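Local coordinates for protein galactan 1,3-beta-galactosidase (PDB 7BYS) that probably cleaves single galactose units from beta-1,3-galactan, as an exo-acting family 43 glycoside hydrolase that also carries a family 35 carbohydrate-binding module, at residues 306-311 / 325-330; 317-322 / 332-337; 341-346 / 408-413; 356-361 / 421-426; 367-372 / 381-386. All blocks are in the same frame, centred on the assembly; numbering follows the deposited sequence.

In the fold
All five contacts lie in the carbohydrate-binding module, a sandwich of two antiparallel beta sheets. Interaction 1 is a surface contact made through an ionic calcium shell. Interaction 4 is buried and supplies the remaining calcium ligands from Asp422; strand 420-426 pairs with both 305-308 and 352-360. Interactions 3 and 5 are also buried and belong to the other sheet, where strands 405-410 and 367-373 are neighbours. Interactions 3, 4 and 5 pair strands by backbone hydrogen bonds, with apolar side chains inward. Interactions 3 and 4 face each other, with Phe410 against Leu357, Leu421 and Ile424. Interaction 2 is a partly buried hairpin. It holds Tyr334, and interaction 5 holds Arg367; both residues bind galactose in this protein.

Interaction 1: residues 306-311 / 325-330. With CA (calcium ion), chain F.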
# COMPACT_ATOMS: atom_id res chain seq x y z
N SER A 306 -8.02 -22.77 -7.68
CA SER A 306 -9.25 -22.03 -7.39
C SER A 306 -10.39 -22.98 -7.09
O SER A 306 -10.57 -24.00 -7.76
CB SER A 306 -9.64 -21.17 -8.59
OG SER A 306 -8.80 -20.03 -8.73
N TYR A 307 -11.21 -22.61 -6.10
CA TYR A 307 -12.42 -23.34 -5.74
C TYR A 307 -13.55 -22.33 -5.63
O TYR A 307 -13.47 -21.39 -4.83
CB TYR A 307 -12.25 -24.04 -4.39
CG TYR A 307 -11.11 -25.04 -4.34
CD1 TYR A 307 -9.81 -24.64 -4.07
CD2 TYR A 307 -11.34 -26.40 -4.56
CE1 TYR A 307 -8.77 -25.55 -4.02
CE2 TYR A 307 -10.31 -27.32 -4.52
CZ TYR A 307 -9.03 -26.89 -4.25
OH TYR A 307 -7.99 -27.80 -4.21
N GLU A 308 -14.62 -22.54 -6.39
CA GLU A 308 -15.77 -21.64 -6.33
C GLU A 308 -16.60 -21.93 -5.09
O GLU A 308 -16.89 -23.08 -4.78
CB GLU A 308 -16.64 -21.82 -7.57
CG GLU A 308 -15.95 -21.46 -8.89
CD GLU A 308 -15.62 -19.99 -9.03
OE1 GLU A 308 -16.25 -19.14 -8.36
OE2 GLU A 308 -14.72 -19.67 -9.82
N ALA A 309 -16.98 -20.87 -4.37
CA ALA A 309 -17.80 -21.05 -3.18
C ALA A 309 -19.13 -21.73 -3.51
O ALA A 309 -19.62 -22.55 -2.73
CB ALA A 309 -18.05 -19.70 -2.51
N GLU A 310 -19.70 -21.41 -4.68
CA GLU A 310 -21.01 -21.94 -5.04
C GLU A 310 -20.96 -23.43 -5.34
O GLU A 310 -22.02 -24.07 -5.39
CB GLU A 310 -21.60 -21.14 -6.21
CG GLU A 310 -20.77 -21.17 -7.49
CD GLU A 310 -19.75 -20.05 -7.57
OE1 GLU A 310 -19.34 -19.50 -6.51
OE2 GLU A 310 -19.38 -19.70 -8.71
N ASN A 311 -19.78 -24.01 -5.53
CA ASN A 311 -19.63 -25.45 -5.68
C ASN A 311 -19.42 -26.14 -4.34
O ASN A 311 -19.34 -27.37 -4.30
CB ASN A 311 -18.48 -25.78 -6.64
CG ASN A 311 -18.78 -25.37 -8.06
OD1 ASN A 311 -19.95 -25.29 -8.46
ND2 ASN A 311 -17.74 -25.10 -8.83
N GLY A 325 -20.01 -9.46 -11.28
CA GLY A 325 -18.70 -9.26 -10.69
C GLY A 325 -18.07 -10.49 -10.07
O GLY A 325 -16.94 -10.41 -9.58
N PHE A 326 -18.77 -11.63 -10.11
CA PHE A 326 -18.33 -12.87 -9.48
C PHE A 326 -17.74 -13.84 -10.50
O PHE A 326 -18.27 -14.00 -11.60
CB PHE A 326 -19.52 -13.61 -8.85
CG PHE A 326 -20.28 -12.83 -7.84
CD1 PHE A 326 -19.63 -12.02 -6.93
CD2 PHE A 326 -21.65 -12.93 -7.77
CE1 PHE A 326 -20.35 -11.30 -5.99
CE2 PHE A 326 -22.37 -12.22 -6.83
CZ PHE A 326 -21.72 -11.41 -5.94
N SER A 327 -16.70 -14.55 -10.08
CA SER A 327 -16.20 -15.66 -10.87
C SER A 327 -17.29 -16.73 -10.96
O SER A 327 -17.98 -17.03 -9.97
CB SER A 327 -14.96 -16.24 -10.18
OG SER A 327 -14.52 -17.40 -10.85
N GLY A 328 -17.48 -17.28 -12.15
CA GLY A 328 -18.58 -18.19 -12.39
C GLY A 328 -19.94 -17.55 -12.37
O GLY A 328 -20.95 -18.26 -12.50
N GLY A 329 -20.01 -16.22 -12.22
CA GLY A 329 -21.27 -15.53 -12.17
C GLY A 329 -22.04 -15.73 -10.88
O GLY A 329 -23.19 -15.29 -10.80
N LYS A 330 -21.44 -16.37 -9.88
CA LYS A 330 -22.18 -16.76 -8.68
C LYS A 330 -21.30 -16.61 -7.45
O LYS A 330 -20.07 -16.69 -7.52
CB LYS A 330 -22.68 -18.21 -8.77
CG LYS A 330 -23.68 -18.43 -9.90
CD LYS A 330 -24.22 -19.84 -9.93
CE LYS A 330 -25.17 -20.00 -11.10
NZ LYS A 330 -25.91 -18.73 -11.39
CA CA F . -18.00 -17.79 -7.70
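A calcium ion sits between the two segments and takes five ligand atoms from them. Glu308 binds it through one oxygen, OE1, at 2.3 Å. Glu310 grips it with both carboxylate oxygens, OE1 at 2.5 Å and OE2 at 2.6 Å. From the other segment come two backbone carbonyls, Ser327 O and Lys330 O, each 2.4 Å from the ion. Asp422 completes the shell with its carbonyl O and OD1. The second oxygen of Glu308 is held too. Ser327 OG donates to the syn lone pair of Glu308 OE2 at 2.5 Å, a short bond that fixes the rotation of the carboxylate. Ser327 thus serves the ion by its carbonyl and positions a first-shell ligand by its hydroxyl. Glu310 reaches the ion from the crowded chi1 position (61°), and its CG lies against Lys330 CB at 3.7 Å. An alanine at Glu310 would remove two of the seven ligand atoms and would probably weaken calcium binding and loosen the hold on loop 325-330. Gly328 has positive phi, and a CB there would clash with Glu310 OE2. The ion's double charge probably keeps all three carboxylates ionised. The arrangement is the structural calcium site of a CBM6/CBM35-type beta-sandwich module.

Interaction 2: residues 317-322 / 332-337; sequences SSTILS and VGYLGH
The Tyr334 ring and the Thr319 side chain cross obliquely on one side of the beta hairpin of strands 319-322 and 330-333. Thr319 OG1, in the crowded position between N and C (chi1 63°), comes to 3.2 Å from Tyr334 CD1. Leu321 CD2 meets the same ring at its edge, near the plane. Leu321 CD1 lies over Gly333 CA at 3.8 Å; a CB on Gly333 would clash with that methyl, so glycine suits this spot. Tyr334 binds beta-D-galactose in this protein. Here its backbone N bonds a citrate, probably from the crystallisation liquor. On the Ile320 side, Ile320 crosses Val332 obliquely, with Ile320 CD1 3.9 Å from Val332 CG2. Ser318 CB rests on Leu335 CD2, while its OG bonds the carbonyl of Thr340. Thr319 and Gly333 are the antiparallel hydrogen-bonded pair. Thr319 N donates to Gly333 O at 3.0 Å, and Gly333 N to Thr319 O at 2.8 Å. In both bonds the donor sits above the carbonyl plane. Two waters bridge the end where the strands part. One of them hydrogen-bonds Ser317 OG at 2.7 Å and donates toward Tyr334 O and Gly336 O.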
# COMPACT_ATOMS: atom_id res chain seq x y z
N SER A 317 -28.78 -21.40 6.41
CA SER A 317 -29.53 -20.41 5.65
C SER A 317 -28.72 -19.75 4.54
O SER A 317 -29.19 -18.75 3.98
CB SER A 317 -30.10 -19.36 6.60
OG SER A 317 -29.20 -19.07 7.65
N SER A 318 -27.55 -20.27 4.19
CA SER A 318 -26.79 -19.65 3.11
C SER A 318 -27.41 -19.97 1.75
O SER A 318 -28.13 -20.97 1.58
CB SER A 318 -25.32 -20.08 3.16
OG SER A 318 -25.20 -21.48 3.07
N THR A 319 -27.15 -19.10 0.76
CA THR A 319 -27.81 -19.18 -0.54
C THR A 319 -26.83 -18.82 -1.65
O THR A 319 -25.71 -18.36 -1.39
CB THR A 319 -29.01 -18.22 -0.63
OG1 THR A 319 -28.54 -16.87 -0.51
CG2 THR A 319 -30.03 -18.49 0.48
N ILE A 320 -27.26 -19.05 -2.89
CA ILE A 320 -26.46 -18.74 -4.08
C ILE A 320 -26.95 -17.42 -4.68
O ILE A 320 -28.13 -17.29 -5.02
CB ILE A 320 -26.55 -19.86 -5.13
CG1 ILE A 320 -26.04 -21.18 -4.54
CG2 ILE A 320 -25.75 -19.46 -6.37
CD1 ILE A 320 -24.62 -21.12 -4.07
N LEU A 321 -26.03 -16.48 -4.85
CA LEU A 321 -26.30 -15.19 -5.46
C LEU A 321 -25.68 -15.14 -6.85
O LEU A 321 -24.65 -15.77 -7.10
CB LEU A 321 -25.68 -14.06 -4.63
CG LEU A 321 -26.12 -14.04 -3.17
CD1 LEU A 321 -25.58 -12.82 -2.45
CD2 LEU A 321 -27.64 -14.12 -3.07
N SER A 322 -26.30 -14.38 -7.74
CA SER A 322 -25.81 -14.19 -9.09
C SER A 322 -25.34 -12.75 -9.27
O SER A 322 -25.96 -11.82 -8.75
CB SER A 322 -26.91 -14.47 -10.11
OG SER A 322 -27.19 -15.86 -10.16
N VAL A 332 -21.72 -17.14 -2.77
CA VAL A 332 -22.53 -17.62 -1.66
C VAL A 332 -22.83 -16.44 -0.74
O VAL A 332 -21.91 -15.78 -0.24
CB VAL A 332 -21.84 -18.77 -0.90
CG1 VAL A 332 -22.66 -19.14 0.34
CG2 VAL A 332 -21.69 -19.97 -1.81
N GLY A 333 -24.12 -16.17 -0.55
CA GLY A 333 -24.57 -15.13 0.34
C GLY A 333 -25.24 -15.70 1.58
O GLY A 333 -25.33 -16.91 1.78
N TYR A 334 -25.70 -14.79 2.43
CA TYR A 334 -26.31 -15.16 3.70
C TYR A 334 -25.40 -16.09 4.51
O TYR A 334 -25.84 -17.07 5.12
CB TYR A 334 -27.75 -15.68 3.52
CG TYR A 334 -28.66 -14.64 2.88
CD1 TYR A 334 -28.57 -14.34 1.52
CD2 TYR A 334 -29.57 -13.92 3.64
CE1 TYR A 334 -29.38 -13.39 0.93
CE2 TYR A 334 -30.39 -12.96 3.06
CZ TYR A 334 -30.28 -12.70 1.71
OH TYR A 334 -31.09 -11.75 1.13
N LEU A 335 -24.10 -15.78 4.48
CA LEU A 335 -23.11 -16.48 5.28
C LEU A 335 -23.00 -15.82 6.63
O LEU A 335 -23.11 -14.59 6.75
CB LEU A 335 -21.74 -16.44 4.61
CG LEU A 335 -21.56 -17.41 3.45
CD1 LEU A 335 -20.22 -17.13 2.77
CD2 LEU A 335 -21.68 -18.87 3.90
N GLY A 336 -22.75 -16.63 7.65
CA GLY A 336 -22.90 -16.18 9.02
C GLY A 336 -24.36 -16.14 9.38
O GLY A 336 -25.24 -16.40 8.56
N HIS A 337 -24.62 -15.80 10.64
CA HIS A 337 -25.99 -15.73 11.14
C HIS A 337 -26.77 -16.99 10.76
O HIS A 337 -27.88 -16.93 10.23
CB HIS A 337 -26.67 -14.46 10.61
CG HIS A 337 -27.94 -14.11 11.33
ND1 HIS A 337 -29.15 -14.71 11.04
CD2 HIS A 337 -28.19 -13.22 12.32
CE1 HIS A 337 -30.09 -14.20 11.82
NE2 HIS A 337 -29.53 -13.30 12.61
O HOH W 1 -27.66 -16.93 7.10
O HOH W 2 -30.53 -18.78 9.98

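Interaction 3: residues 341-346 / 408-413; sequences VTINNV and ITFGSG
The two faces of this strand pair differ sharply. On the buried face, Val341, Ile343, Ile408 and Phe410 point into the module. Val341 lies alongside Phe410 and points the same way, with Val341 CG1 4.1 Å from Phe410 CB. Ile343 crosses the ring obliquely and brings CD1 to 4.0 Å from Phe410 CE2. Val346 and Ile408 cross at about a right angle, touching through Val346 CG2 and Ile408 CD1. Leu421 and Ile424 of the opposing sheet pack on Phe410. The partly exposed face carries one side-chain pair, Thr342 with Thr409. Their OG1 atoms hydrogen-bond at 2.9 Å, and either could donate. Both hydroxyls lie anti to the carbonyl carbon (chi1 -62° and -66°), which turns them to each other. The two CA atoms are only 4.1 Å apart in this non-hydrogen-bonded pair. A valine at Thr342 would lack the hydroxyl and is likely to leave Thr409 OG1 without this partner. Four backbone bonds flank the threonines. Phe410 N to Val341 O is 2.8 Å and runs nearly along the C=O axis. Ile343 N to Ile408 O, also 2.8 Å, lies in the carbonyl plane. This is a regular antiparallel pairing in one sheet of the beta-sandwich, apolar on the core side and polar outside.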
# COMPACT_ATOMS: atom_id res chain seq x y z
N VAL A 341 -20.80 -22.29 4.38
CA VAL A 341 -20.41 -23.03 3.19
C VAL A 341 -19.11 -23.75 3.50
O VAL A 341 -18.22 -23.19 4.16
CB VAL A 341 -20.35 -22.16 1.91
CG1 VAL A 341 -19.21 -21.13 1.98
CG2 VAL A 341 -20.21 -23.04 0.66
N THR A 342 -19.02 -25.00 3.08
CA THR A 342 -17.84 -25.82 3.30
C THR A 342 -17.30 -26.21 1.94
O THR A 342 -18.01 -26.82 1.14
CB THR A 342 -18.20 -27.06 4.12
OG1 THR A 342 -18.71 -26.66 5.39
CG2 THR A 342 -16.98 -27.94 4.33
N ILE A 343 -16.06 -25.81 1.67
CA ILE A 343 -15.39 -26.21 0.45
C ILE A 343 -14.63 -27.49 0.76
O ILE A 343 -13.76 -27.52 1.64
CB ILE A 343 -14.46 -25.10 -0.06
CG1 ILE A 343 -15.32 -23.88 -0.42
CG2 ILE A 343 -13.68 -25.58 -1.28
CD1 ILE A 343 -14.55 -22.72 -0.98
N ASN A 344 -14.99 -28.56 0.07
CA ASN A 344 -14.42 -29.87 0.29
C ASN A 344 -13.42 -30.20 -0.80
O ASN A 344 -13.34 -29.53 -1.83
CB ASN A 344 -15.53 -30.93 0.34
CG ASN A 344 -16.33 -30.87 1.62
OD1 ASN A 344 -15.80 -31.09 2.71
ND2 ASN A 344 -17.62 -30.57 1.51
N ASN A 345 -12.65 -31.26 -0.55
CA ASN A 345 -11.66 -31.76 -1.50
C ASN A 345 -10.66 -30.68 -1.90
O ASN A 345 -10.28 -30.54 -3.06
CB ASN A 345 -12.31 -32.41 -2.72
CG ASN A 345 -13.11 -33.63 -2.34
OD1 ASN A 345 -12.61 -34.52 -1.64
ND2 ASN A 345 -14.37 -33.67 -2.74
N VAL A 346 -10.25 -29.88 -0.92
CA VAL A 346 -9.14 -28.95 -1.10
C VAL A 346 -7.85 -29.75 -0.99
O VAL A 346 -7.45 -30.16 0.10
CB VAL A 346 -9.19 -27.82 -0.06
CG1 VAL A 346 -8.03 -26.85 -0.27
CG2 VAL A 346 -10.53 -27.09 -0.16
N ILE A 408 -12.68 -26.71 4.23
CA ILE A 408 -12.61 -25.38 4.83
C ILE A 408 -14.03 -24.86 4.96
O ILE A 408 -14.75 -24.77 3.96
CB ILE A 408 -11.75 -24.40 4.01
CG1 ILE A 408 -10.38 -25.01 3.70
CG2 ILE A 408 -11.61 -23.09 4.76
CD1 ILE A 408 -9.57 -24.19 2.69
N THR A 409 -14.44 -24.53 6.19
CA THR A 409 -15.81 -24.10 6.46
C THR A 409 -15.81 -22.61 6.79
O THR A 409 -15.02 -22.14 7.62
CB THR A 409 -16.40 -24.90 7.63
OG1 THR A 409 -16.54 -26.27 7.23
CG2 THR A 409 -17.77 -24.37 7.98
N PHE A 410 -16.72 -21.87 6.15
CA PHE A 410 -16.85 -20.43 6.30
C PHE A 410 -18.20 -20.08 6.93
O PHE A 410 -19.23 -20.61 6.52
CB PHE A 410 -16.75 -19.74 4.94
CG PHE A 410 -15.44 -19.98 4.25
CD1 PHE A 410 -14.38 -19.11 4.47
CD2 PHE A 410 -15.27 -21.05 3.39
CE1 PHE A 410 -13.16 -19.32 3.84
CE2 PHE A 410 -14.06 -21.26 2.76
CZ PHE A 410 -13.00 -20.39 2.99
N GLY A 411 -18.16 -19.20 7.93
CA GLY A 411 -19.35 -18.60 8.48
C GLY A 411 -19.95 -19.30 9.68
O GLY A 411 -20.98 -18.83 10.18
N SER A 412 -19.35 -20.39 10.16
CA SER A 412 -19.87 -21.03 11.35
C SER A 412 -19.64 -20.16 12.58
O SER A 412 -18.64 -19.43 12.67
CB SER A 412 -19.22 -22.40 11.54
OG SER A 412 -17.84 -22.30 11.86
N GLY A 413 -20.59 -20.22 13.51
CA GLY A 413 -20.41 -19.62 14.81
C GLY A 413 -20.20 -18.12 14.82
O GLY A 413 -19.44 -17.62 15.66

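Interaction 4: residues 356-361 / 421-426. With CA (calcium ion), chain F.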
# COMPACT_ATOMS: atom_id res chain seq x y z
N ALA A 356 -6.34 -17.16 -0.57
CA ALA A 356 -6.98 -15.88 -0.86
C ALA A 356 -8.49 -16.07 -0.88
O ALA A 356 -9.01 -16.93 -1.60
CB ALA A 356 -6.50 -15.34 -2.20
N LEU A 357 -9.19 -15.26 -0.11
CA LEU A 357 -10.65 -15.29 -0.05
C LEU A 357 -11.18 -14.15 -0.91
O LEU A 357 -10.93 -12.97 -0.61
CB LEU A 357 -11.14 -15.14 1.39
CG LEU A 357 -10.47 -15.99 2.47
CD1 LEU A 357 -11.12 -15.72 3.83
CD2 LEU A 357 -10.51 -17.46 2.12
N TYR A 358 -11.88 -14.49 -2.00
CA TYR A 358 -12.48 -13.51 -2.89
C TYR A 358 -13.93 -13.29 -2.47
O TYR A 358 -14.72 -14.24 -2.43
CB TYR A 358 -12.41 -13.99 -4.34
CG TYR A 358 -11.03 -13.86 -4.94
CD1 TYR A 358 -9.99 -14.69 -4.53
CD2 TYR A 358 -10.78 -12.91 -5.92
CE1 TYR A 358 -8.71 -14.54 -5.08
CE2 TYR A 358 -9.52 -12.77 -6.47
CZ TYR A 358 -8.50 -13.58 -6.04
OH TYR A 358 -7.26 -13.41 -6.61
N PHE A 359 -14.27 -12.06 -2.14
CA PHE A 359 -15.57 -11.76 -1.56
C PHE A 359 -16.05 -10.40 -2.07
O PHE A 359 -15.26 -9.59 -2.56
CB PHE A 359 -15.47 -11.72 -0.02
CG PHE A 359 -14.63 -10.58 0.47
CD1 PHE A 359 -15.20 -9.34 0.72
CD2 PHE A 359 -13.25 -10.72 0.58
CE1 PHE A 359 -14.42 -8.28 1.12
CE2 PHE A 359 -12.47 -9.66 0.99
CZ PHE A 359 -13.05 -8.44 1.26
N ALA A 360 -17.34 -10.15 -1.92
CA ALA A 360 -17.92 -8.83 -2.15
C ALA A 360 -18.57 -8.37 -0.85
O ALA A 360 -19.26 -9.14 -0.19
CB ALA A 360 -18.96 -8.88 -3.27
N ASN A 361 -18.34 -7.12 -0.49
CA ASN A 361 -18.93 -6.54 0.72
C ASN A 361 -19.42 -5.15 0.35
O ASN A 361 -18.63 -4.20 0.29
CB ASN A 361 -17.91 -6.49 1.85
CG ASN A 361 -18.41 -5.73 3.07
OD1 ASN A 361 -19.60 -5.42 3.19
ND2 ASN A 361 -17.50 -5.44 3.98
N LEU A 421 -19.18 -14.72 -0.42
CA LEU A 421 -17.95 -15.40 -0.81
C LEU A 421 -18.06 -15.89 -2.25
O LEU A 421 -18.95 -16.66 -2.59
CB LEU A 421 -17.67 -16.57 0.13
CG LEU A 421 -16.29 -17.22 -0.02
CD1 LEU A 421 -15.15 -16.28 0.40
CD2 LEU A 421 -16.22 -18.52 0.78
N ASP A 422 -17.13 -15.42 -3.10
CA ASP A 422 -17.10 -15.74 -4.52
C ASP A 422 -16.33 -17.03 -4.79
O ASP A 422 -16.85 -17.94 -5.44
CB ASP A 422 -16.45 -14.57 -5.28
CG ASP A 422 -16.43 -14.77 -6.77
OD1 ASP A 422 -17.00 -15.74 -7.28
OD2 ASP A 422 -15.82 -13.92 -7.46
N LYS A 423 -15.09 -17.10 -4.31
CA LYS A 423 -14.23 -18.25 -4.51
C LYS A 423 -13.05 -18.10 -3.56
O LYS A 423 -12.88 -17.06 -2.91
CB LYS A 423 -13.72 -18.34 -5.96
CG LYS A 423 -12.88 -17.15 -6.43
CD LYS A 423 -12.20 -17.46 -7.75
CE LYS A 423 -11.20 -16.39 -8.12
NZ LYS A 423 -10.33 -16.87 -9.25
N ILE A 424 -12.24 -19.15 -3.48
CA ILE A 424 -10.96 -19.11 -2.78
C ILE A 424 -9.89 -19.59 -3.75
O ILE A 424 -10.16 -20.36 -4.68
CB ILE A 424 -10.94 -19.92 -1.46
CG1 ILE A 424 -10.98 -21.44 -1.72
CG2 ILE A 424 -12.09 -19.49 -0.55
CD1 ILE A 424 -10.83 -22.28 -0.45
N ILE A 425 -8.66 -19.13 -3.54
CA ILE A 425 -7.50 -19.64 -4.26
C ILE A 425 -6.49 -20.11 -3.22
O ILE A 425 -6.10 -19.34 -2.33
CB ILE A 425 -6.87 -18.60 -5.21
CG1 ILE A 425 -7.92 -18.02 -6.15
CG2 ILE A 425 -5.73 -19.26 -5.98
CD1 ILE A 425 -7.36 -16.99 -7.17
N VAL A 426 -6.10 -21.37 -3.33
CA VAL A 426 -5.16 -22.00 -2.41
C VAL A 426 -3.79 -22.03 -3.07
O VAL A 426 -3.61 -22.65 -4.13
CB VAL A 426 -5.62 -23.41 -2.02
CG1 VAL A 426 -4.57 -24.07 -1.13
CG2 VAL A 426 -6.97 -23.36 -1.32
CA CA F . -18.00 -17.79 -7.70
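Tyr358 O is the best-held polar atom here, with two backbone N-H groups directed at it. Asp422 N donates to Tyr358 O at 2.8 Å in the carbonyl plane. Lys423 N adds a weak bond to Tyr358 O at 3.4 Å. Two successive residues thus face one, which defines a classic beta bulge. Asp422 has a helix-like psi (-54°) within the strand. The bulge lets Asp422 turn to the calcium ion, which it binds through O at 2.5 Å and through OD1 at 2.3 Å. OD2 of the same carboxylate accepts from the backbone N of Ser327. Asp422 is therefore tied at every oxygen, and the charge of the ion would probably keep it ionised. The strands are central ones in an antiparallel sheet of the beta-sandwich module. Lys423, the second bulge residue, lies side by side with Tyr358. Lys423 starts in the crowded chi1 position (61°) and then runs extended over the ring. Its CE sits over the ring centre, 4.0 Å from the Tyr358 centroid. NZ continues along the ring normal, 4.9 Å from that centroid, as a cation-pi contact. Ile425 crosses Tyr358 obliquely and brings CD1 to 3.5 Å from Tyr358 CE1. Tyr358 OH bonds Asp288. On the buried side, Leu357 and Ile424 run side by side, with Leu357 CD2 and Ile424 CG2 3.7 Å apart. Phe410 of the opposing sheet also packs on Leu357.

Interaction 5: residues 367-372 / 381-386. With NAG (2-acetamido-2-deoxy-beta-D-glucopyranose), chain E.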
# COMPACT_ATOMS: atom_id res chain seq x y z
N ARG A 367 -16.85 -6.26 7.26
CA ARG A 367 -17.42 -7.48 7.82
C ARG A 367 -16.26 -8.40 8.19
O ARG A 367 -15.09 -8.04 8.09
CB ARG A 367 -18.36 -8.14 6.81
CG ARG A 367 -19.57 -7.30 6.48
CD ARG A 367 -20.57 -8.10 5.70
NE ARG A 367 -21.71 -7.29 5.29
CZ ARG A 367 -22.85 -7.79 4.82
NH1 ARG A 367 -23.02 -9.10 4.71
NH2 ARG A 367 -23.83 -6.97 4.46
N ASN A 368 -16.59 -9.61 8.64
CA ASN A 368 -15.56 -10.63 8.83
C ASN A 368 -16.20 -11.98 8.62
O ASN A 368 -17.42 -12.12 8.55
CB ASN A 368 -14.94 -10.55 10.21
CG ASN A 368 -15.93 -10.17 11.22
OD1 ASN A 368 -16.82 -10.96 11.55
ND2 ASN A 368 -15.85 -8.94 11.70
N VAL A 369 -15.35 -13.00 8.52
CA VAL A 369 -15.80 -14.36 8.26
C VAL A 369 -14.96 -15.30 9.12
O VAL A 369 -13.75 -15.14 9.23
CB VAL A 369 -15.74 -14.71 6.75
CG1 VAL A 369 -14.30 -14.74 6.23
CG2 VAL A 369 -16.48 -16.04 6.48
N THR A 370 -15.63 -16.27 9.74
CA THR A 370 -14.91 -17.33 10.44
C THR A 370 -14.45 -18.39 9.44
O THR A 370 -15.17 -18.72 8.50
CB THR A 370 -15.81 -18.00 11.48
OG1 THR A 370 -16.94 -18.57 10.82
CG2 THR A 370 -16.28 -16.99 12.53
N VAL A 371 -13.25 -18.92 9.67
CA VAL A 371 -12.64 -19.92 8.80
C VAL A 371 -12.15 -21.07 9.67
O VAL A 371 -11.35 -20.85 10.60
CB VAL A 371 -11.49 -19.34 7.96
CG1 VAL A 371 -10.92 -20.39 7.03
CG2 VAL A 371 -11.95 -18.11 7.17
N SER A 372 -12.61 -22.28 9.38
CA SER A 372 -12.25 -23.47 10.14
C SER A 372 -11.77 -24.53 9.16
O SER A 372 -12.45 -24.82 8.17
CB SER A 372 -13.48 -23.97 10.90
OG SER A 372 -13.31 -25.32 11.31
N VAL A 381 -11.42 -13.63 9.86
CA VAL A 381 -10.74 -12.90 8.80
C VAL A 381 -11.51 -11.63 8.48
O VAL A 381 -12.71 -11.68 8.19
CB VAL A 381 -10.57 -13.77 7.54
CG1 VAL A 381 -9.84 -12.99 6.47
CG2 VAL A 381 -9.79 -15.05 7.87
N ASP A 382 -10.82 -10.49 8.53
CA ASP A 382 -11.45 -9.21 8.24
C ASP A 382 -11.74 -9.09 6.75
O ASP A 382 -10.91 -9.43 5.91
CB ASP A 382 -10.49 -8.07 8.59
CG ASP A 382 -10.26 -7.93 10.07
OD1 ASP A 382 -11.22 -8.13 10.85
OD2 ASP A 382 -9.12 -7.59 10.46
N GLN A 383 -12.92 -8.56 6.43
CA GLN A 383 -13.38 -8.37 5.05
C GLN A 383 -13.71 -6.90 4.84
O GLN A 383 -14.83 -6.44 5.15
CB GLN A 383 -14.58 -9.27 4.75
CG GLN A 383 -14.21 -10.74 4.83
CD GLN A 383 -15.41 -11.65 4.64
OE1 GLN A 383 -16.40 -11.53 5.36
NE2 GLN A 383 -15.34 -12.53 3.66
N PRO A 384 -12.76 -6.12 4.32
CA PRO A 384 -13.03 -4.70 4.07
C PRO A 384 -14.23 -4.50 3.15
O PRO A 384 -14.60 -5.39 2.37
CB PRO A 384 -11.74 -4.20 3.38
CG PRO A 384 -10.67 -5.17 3.83
CD PRO A 384 -11.38 -6.51 3.99
N ASP A 385 -14.83 -3.31 3.24
CA ASP A 385 -15.80 -2.91 2.22
C ASP A 385 -15.14 -3.03 0.85
O ASP A 385 -13.99 -2.63 0.67
CB ASP A 385 -16.24 -1.47 2.46
CG ASP A 385 -15.08 -0.49 2.57
OD1 ASP A 385 -14.30 -0.58 3.53
OD2 ASP A 385 -14.96 0.39 1.68
N SER A 386 -15.83 -3.63 -0.10
CA SER A 386 -15.22 -3.88 -1.40
C SER A 386 -15.56 -2.83 -2.45
O SER A 386 -14.95 -2.84 -3.53
CB SER A 386 -15.56 -5.29 -1.89
OG SER A 386 -16.92 -5.32 -2.28
C1 NAG E . -16.81 -8.42 12.62
C2 NAG E . -16.24 -7.46 13.65
C3 NAG E . -17.31 -6.79 14.43
C4 NAG E . -18.31 -6.10 13.54
C5 NAG E . -18.90 -7.07 12.52
C6 NAG E . -19.76 -6.30 11.56
C7 NAG E . -13.93 -7.94 14.67
C8 NAG E . -13.02 -8.74 15.60
N2 NAG E . -15.35 -8.26 14.57
O3 NAG E . -16.70 -5.80 15.31
O4 NAG E . -19.38 -5.57 14.31
O5 NAG E . -17.84 -7.74 11.76
O6 NAG E . -20.37 -7.20 10.67
O7 NAG E . -13.48 -7.05 14.02
O HOH W 3 -13.77 -7.02 10.63
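Strands 367-373 and 379-383 form a beta hairpin at one edge of a sheet in the carbohydrate-binding sandwich. Four backbone hydrogen bonds join them. Arg367 and Gln383 exchange one pair, with each donor above the plane of the carbonyl it meets. Val369 and Val381 exchange the other pair, here in the carbonyl planes; Val381 N to Val369 O is 2.8 Å. The apolar contacts lie on the buried side. The Val371 and Val381 side chains cross obliquely, with Val371 CG2 3.8 Å from Val381 CG2. Val369 CG1 meets Val381 CB, and Phe410 and Leu357 also pack on Val369. Gln383 shares this face with the valines and with Arg367. Its chain, extended beyond CG, crosses Val369 obliquely, and its amide lies against the valine, with NE2 3.5 Å from Val369 CG1. The buried Gln383 OE1 accepts from the backbone N of Ala419. Charged contacts reach outward. Arg367, a galactose-binding residue in this protein, extends from CG to NE away from Gln383. Its guanidinium forms a salt bridge with Asp363 and bonds Ala418 O and a citrate, probably from the crystallisation liquor. Asp382 OD2 pairs with Arg261. One water accepts from Asn368 ND2 at 3.0 Å and donates toward Asp382 OD1 at 2.8 Å. Asn368 OD1 accepts from Asn416. The covalent contact is the N-glycan, with Asn368 ND2 bonded to NAG C1 at 1.4 Å.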